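Long-range contact in beta-xylosidase (Uncultured organism, PDB 4MLG), which probably hydrolyses xylo-oligosaccharides, releasing xylose from their non-reducing ends, as a beta-xylosidase of glycoside hydrolase family 43: residues 144-152 / 184-195. Numbering follows the deposited sequence.
Sequences DGEYYMYFG and KVVRLREDMLEF
Met149 and Val186 face each other as an antiparallel hydrogen-bonded pair, Met149 N donating an almost straight hydrogen bond to Val186 O (2.8 Å, 176°) and Val186 N returning a bond to Met149 O. The next such pair, Phe151 with Lys184, is likewise joined by two backbone hydrogen bonds, and Leu188 N reaches Tyr147 O at 2.9 Å. Strands 147-151 and 184-188 are thereby joined as neighbours, with strand 138-141 on the far side of the first and 200-205 on the far side of the second. This up-and-down antiparallel order is that of a blade of the five-bladed beta-propeller on which family 43 is built.

Apolar contacts divide between the two faces of the sheet. On the one bearing Met149 and Phe151, Lys184 CB sits over the Phe151 ring in a CH-pi contact, 3.7 Å from its centroid, while Val186 CG1 meets the ring edge. The phenylalanine takes chi1 67°, placing CG between its backbone N and carbonyl carbon and swinging the ring toward the neighbouring strand. An alanine in place of Phe151, lacking the face under Lys184 CB and the edge beside Val186 CG1, would probably leave a gap there. Long, flexible methionines suit oblique Met-aromatic contacts: Met149 SD lies 5.0 Å from the Phe195 ring centroid, and Met192 SD 4.8 Å from that of Tyr147. Met192, the last residue of the type I turn 189-192, has its side chain bent at chi2 and chi3, and its CE packs on Tyr147 CD1. On the other face branched Val185 fills the space beside the Tyr150 ring, CG2 3.5 Å from CE1; the tyrosine hydroxyl bonds to Pro254 O.

Among the charged groups, Arg187 runs its long aliphatic part past the Tyr148 ring to carry its charge to Glu146, both residues being partly exposed. NH1 forms a long salt bridge of 3.6 Å with Glu146 OE1, which lies at the guanidinium edge near its plane, the carboxylate turned 81° from it. Buried Lys184 sends NZ to a salt bridge with Asp201 OD1.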
loop_
_atom_site.group_PDB
_atom_site.type_symbol
_atom_site.label_atom_id
_atom_site.label_comp_id
_atom_site.label_asym_id
_atom_site.label_seq_id
_atom_site.Cartn_x
_atom_site.Cartn_y
_atom_site.Cartn_z
ATOM N N ASP A 144 -24.200 19.792 3.254
ATOM C CA ASP A 144 -23.658 20.607 2.167
ATOM C C ASP A 144 -23.780 19.919 0.808
ATOM O O ASP A 144 -23.453 20.503 -0.224
ATOM C CB ASP A 144 -22.204 21.011 2.441
ATOM C CG ASP A 144 -21.290 19.819 2.669
ATOM O OD1 ASP A 144 -21.717 18.669 2.433
ATOM O OD2 ASP A 144 -20.131 20.038 3.079
ATOM N N GLY A 145 -24.250 18.675 0.816
ATOM C CA GLY A 145 -24.433 17.920 -0.409
ATOM C C GLY A 145 -23.299 16.949 -0.674
ATOM O O GLY A 145 -23.419 16.056 -1.512
ATOM N N GLU A 146 -22.195 17.123 0.046
ATOM C CA GLU A 146 -21.028 16.264 -0.127
ATOM C C GLU A 146 -21.071 15.061 0.811
ATOM O O GLU A 146 -21.851 15.030 1.764
ATOM C CB GLU A 146 -19.741 17.059 0.101
ATOM C CG GLU A 146 -19.607 18.306 -0.762
ATOM C CD GLU A 146 -19.373 17.993 -2.229
ATOM O OE1 GLU A 146 -19.010 16.841 -2.552
ATOM O OE2 GLU A 146 -19.551 18.906 -3.063
ATOM N N TYR A 147 -20.227 14.071 0.534
ATOM C CA TYR A 147 -20.123 12.885 1.376
ATOM C C TYR A 147 -18.715 12.777 1.953
ATOM O O TYR A 147 -17.731 12.805 1.214
ATOM C CB TYR A 147 -20.467 11.624 0.579
ATOM C CG TYR A 147 -21.947 11.431 0.318
ATOM C CD1 TYR A 147 -22.629 10.344 0.851
ATOM C CD2 TYR A 147 -22.661 12.336 -0.458
ATOM C CE1 TYR A 147 -23.980 10.162 0.615
ATOM C CE2 TYR A 147 -24.012 12.164 -0.697
ATOM C CZ TYR A 147 -24.666 11.075 -0.160
ATOM O OH TYR A 147 -26.010 10.901 -0.398
ATOM N N TYR A 148 -18.624 12.652 3.273
ATOM C CA TYR A 148 -17.332 12.622 3.952
ATOM C C TYR A 148 -17.039 11.258 4.576
ATOM O O TYR A 148 -17.937 10.604 5.108
ATOM C CB TYR A 148 -17.272 13.714 5.024
ATOM C CG TYR A 148 -17.448 15.119 4.488
ATOM C CD1 TYR A 148 -16.351 15.891 4.135
ATOM C CD2 TYR A 148 -18.713 15.674 4.334
ATOM C CE1 TYR A 148 -16.506 17.174 3.643
ATOM C CE2 TYR A 148 -18.877 16.956 3.843
ATOM C CZ TYR A 148 -17.771 17.701 3.500
ATOM O OH TYR A 148 -17.933 18.978 3.012
ATOM N N MET A 149 -15.781 10.834 4.502
ATOM C CA MET A 149 -15.348 9.595 5.142
ATOM C C MET A 149 -14.527 9.884 6.391
ATOM O O MET A 149 -13.586 10.676 6.355
ATOM C CB MET A 149 -14.526 8.726 4.184
ATOM C CG MET A 149 -13.850 7.539 4.873
ATOM S SD MET A 149 -12.700 6.603 3.843
ATOM C CE MET A 149 -13.832 5.763 2.741
ATOM N N TYR A 150 -14.888 9.236 7.492
ATOM C CA TYR A 150 -14.106 9.316 8.717
ATOM C C TYR A 150 -13.520 7.944 9.012
ATOM O O TYR A 150 -14.256 6.971 9.169
ATOM C CB TYR A 150 -14.972 9.792 9.885
ATOM C CG TYR A 150 -15.598 11.148 9.653
ATOM C CD1 TYR A 150 -14.962 12.309 10.073
ATOM C CD2 TYR A 150 -16.820 11.268 9.005
ATOM C CE1 TYR A 150 -15.527 13.550 9.857
ATOM C CE2 TYR A 150 -17.393 12.503 8.784
ATOM C CZ TYR A 150 -16.743 13.641 9.211
ATOM O OH TYR A 150 -17.315 14.872 8.991
ATOM N N PHE A 151 -12.195 7.865 9.074
ATOM C CA PHE A 151 -11.535 6.589 9.315
ATOM C C PHE A 151 -10.366 6.721 10.282
ATOM O O PHE A 151 -10.021 7.826 10.709
ATOM C CB PHE A 151 -11.068 5.962 7.997
ATOM C CG PHE A 151 -9.977 6.733 7.307
ATOM C CD1 PHE A 151 -8.644 6.402 7.500
ATOM C CD2 PHE A 151 -10.283 7.781 6.456
ATOM C CE1 PHE A 151 -7.639 7.107 6.862
ATOM C CE2 PHE A 151 -9.283 8.489 5.815
ATOM C CZ PHE A 151 -7.960 8.150 6.017
ATOM N N GLY A 152 -9.762 5.584 10.619
ATOM C CA GLY A 152 -8.653 5.544 11.554
ATOM C C GLY A 152 -8.856 4.488 12.625
ATOM O O GLY A 152 -9.988 4.139 12.962
ATOM N N LYS A 184 -9.091 10.465 10.946
ATOM C CA LYS A 184 -8.928 11.165 9.680
ATOM C C LYS A 184 -10.262 11.466 9.011
ATOM O O LYS A 184 -11.223 10.711 9.149
ATOM C CB LYS A 184 -8.036 10.359 8.735
ATOM C CG LYS A 184 -6.609 10.189 9.227
ATOM C CD LYS A 184 -5.913 11.534 9.347
ATOM C CE LYS A 184 -4.495 11.382 9.869
ATOM N NZ LYS A 184 -3.803 12.698 9.957
ATOM N N VAL A 185 -10.306 12.581 8.289
ATOM C CA VAL A 185 -11.491 12.979 7.540
ATOM C C VAL A 185 -11.099 13.313 6.101
ATOM O O VAL A 185 -10.082 13.964 5.861
ATOM C CB VAL A 185 -12.197 14.188 8.195
ATOM C CG1 VAL A 185 -11.202 15.305 8.480
ATOM C CG2 VAL A 185 -13.340 14.688 7.323
ATOM N N VAL A 186 -11.894 12.847 5.145
ATOM C CA VAL A 186 -11.631 13.127 3.740
ATOM C C VAL A 186 -12.934 13.213 2.946
ATOM O O VAL A 186 -13.863 12.435 3.172
ATOM C CB VAL A 186 -10.669 12.080 3.120
ATOM C CG1 VAL A 186 -11.267 10.683 3.189
ATOM C CG2 VAL A 186 -10.314 12.452 1.686
ATOM N N ARG A 187 -13.009 14.180 2.038
ATOM C CA ARG A 187 -14.188 14.340 1.199
ATOM C C ARG A 187 -14.107 13.421 -0.015
ATOM O O ARG A 187 -13.075 13.347 -0.682
ATOM C CB ARG A 187 -14.348 15.797 0.758
ATOM C CG ARG A 187 -15.585 16.060 -0.092
ATOM C CD ARG A 187 -15.740 17.538 -0.430
ATOM N NE ARG A 187 -14.617 18.054 -1.208
ATOM C CZ ARG A 187 -14.563 18.054 -2.536
ATOM N NH1 ARG A 187 -15.570 17.561 -3.245
ATOM N NH2 ARG A 187 -13.500 18.546 -3.159
ATOM N N LEU A 188 -15.197 12.712 -0.290
ATOM C CA LEU A 188 -15.268 11.831 -1.447
ATOM C C LEU A 188 -15.789 12.589 -2.662
ATOM O O LEU A 188 -16.652 13.459 -2.535
ATOM C CB LEU A 188 -16.178 10.638 -1.153
ATOM C CG LEU A 188 -15.706 9.656 -0.082
ATOM C CD1 LEU A 188 -16.825 8.702 0.295
ATOM C CD2 LEU A 188 -14.489 8.887 -0.571
ATOM N N ARG A 189 -15.262 12.265 -3.838
ATOM C CA ARG A 189 -15.764 12.859 -5.072
ATOM C C ARG A 189 -17.098 12.215 -5.445
ATOM O O ARG A 189 -17.497 11.218 -4.845
ATOM C CB ARG A 189 -14.741 12.734 -6.203
ATOM C CG ARG A 189 -14.322 11.314 -6.528
ATOM C CD ARG A 189 -13.315 11.284 -7.670
ATOM N NE ARG A 189 -13.294 9.989 -8.344
ATOM C CZ ARG A 189 -12.351 9.599 -9.197
ATOM N NH1 ARG A 189 -11.334 10.402 -9.478
ATOM N NH2 ARG A 189 -12.422 8.402 -9.761
ATOM N N GLU A 190 -17.777 12.782 -6.436
ATOM C CA GLU A 190 -19.173 12.438 -6.706
ATOM C C GLU A 190 -19.423 10.982 -7.110
ATOM O O GLU A 190 -20.463 10.414 -6.773
ATOM C CB GLU A 190 -19.777 13.393 -7.738
ATOM C CG GLU A 190 -21.299 13.411 -7.737
ATOM C CD GLU A 190 -21.870 14.641 -8.413
ATOM O OE1 GLU A 190 -21.118 15.325 -9.139
ATOM O OE2 GLU A 190 -23.069 14.928 -8.213
ATOM N N ASP A 191 -18.481 10.373 -7.823
ATOM C CA ASP A 191 -18.658 8.988 -8.257
ATOM C C ASP A 191 -18.412 8.000 -7.115
ATOM O O ASP A 191 -18.607 6.795 -7.272
ATOM C CB ASP A 191 -17.782 8.664 -9.474
ATOM C CG ASP A 191 -16.303 8.625 -9.142
ATOM O OD1 ASP A 191 -15.904 9.197 -8.109
ATOM O OD2 ASP A 191 -15.534 8.027 -9.924
ATOM N N MET A 192 -17.974 8.532 -5.976
ATOM C CA MET A 192 -17.819 7.763 -4.740
ATOM C C MET A 192 -16.820 6.613 -4.848
ATOM O O MET A 192 -16.896 5.649 -4.087
ATOM C CB MET A 192 -19.178 7.241 -4.259
ATOM C CG MET A 192 -20.202 8.333 -3.999
ATOM S SD MET A 192 -19.783 9.365 -2.583
ATOM C CE MET A 192 -20.231 8.287 -1.225
ATOM N N LEU A 193 -15.882 6.719 -5.783
ATOM C CA LEU A 193 -14.892 5.666 -5.987
ATOM C C LEU A 193 -13.517 6.066 -5.462
ATOM O O LEU A 193 -12.696 5.210 -5.134
ATOM C CB LEU A 193 -14.797 5.297 -7.468
ATOM C CG LEU A 193 -16.083 4.804 -8.131
ATOM C CD1 LEU A 193 -15.822 4.400 -9.574
ATOM C CD2 LEU A 193 -16.688 3.650 -7.345
ATOM N N GLU A 194 -13.266 7.370 -5.393
ATOM C CA GLU A 194 -11.974 7.873 -4.939
ATOM C C GLU A 194 -12.127 9.076 -4.019
ATOM O O GLU A 194 -13.215 9.640 -3.894
ATOM C CB GLU A 194 -11.091 8.255 -6.132
ATOM C CG GLU A 194 -10.727 7.100 -7.053
ATOM C CD GLU A 194 -9.825 6.074 -6.390
ATOM O OE1 GLU A 194 -9.217 6.393 -5.347
ATOM O OE2 GLU A 194 -9.723 4.947 -6.917
ATOM N N PHE A 195 -11.028 9.463 -3.378
ATOM C CA PHE A 195 -11.000 10.663 -2.552
ATOM C C PHE A 195 -11.003 11.894 -3.451
ATOM O O PHE A 195 -10.451 11.866 -4.550
ATOM C CB PHE A 195 -9.757 10.677 -1.658
ATOM C CG PHE A 195 -9.728 9.578 -0.630
ATOM C CD1 PHE A 195 -10.890 8.916 -0.260
ATOM C CD2 PHE A 195 -8.534 9.211 -0.028
ATOM C CE1 PHE A 195 -10.861 7.902 0.689
ATOM C CE2 PHE A 195 -8.497 8.201 0.921
ATOM C CZ PHE A 195 -9.661 7.546 1.280
#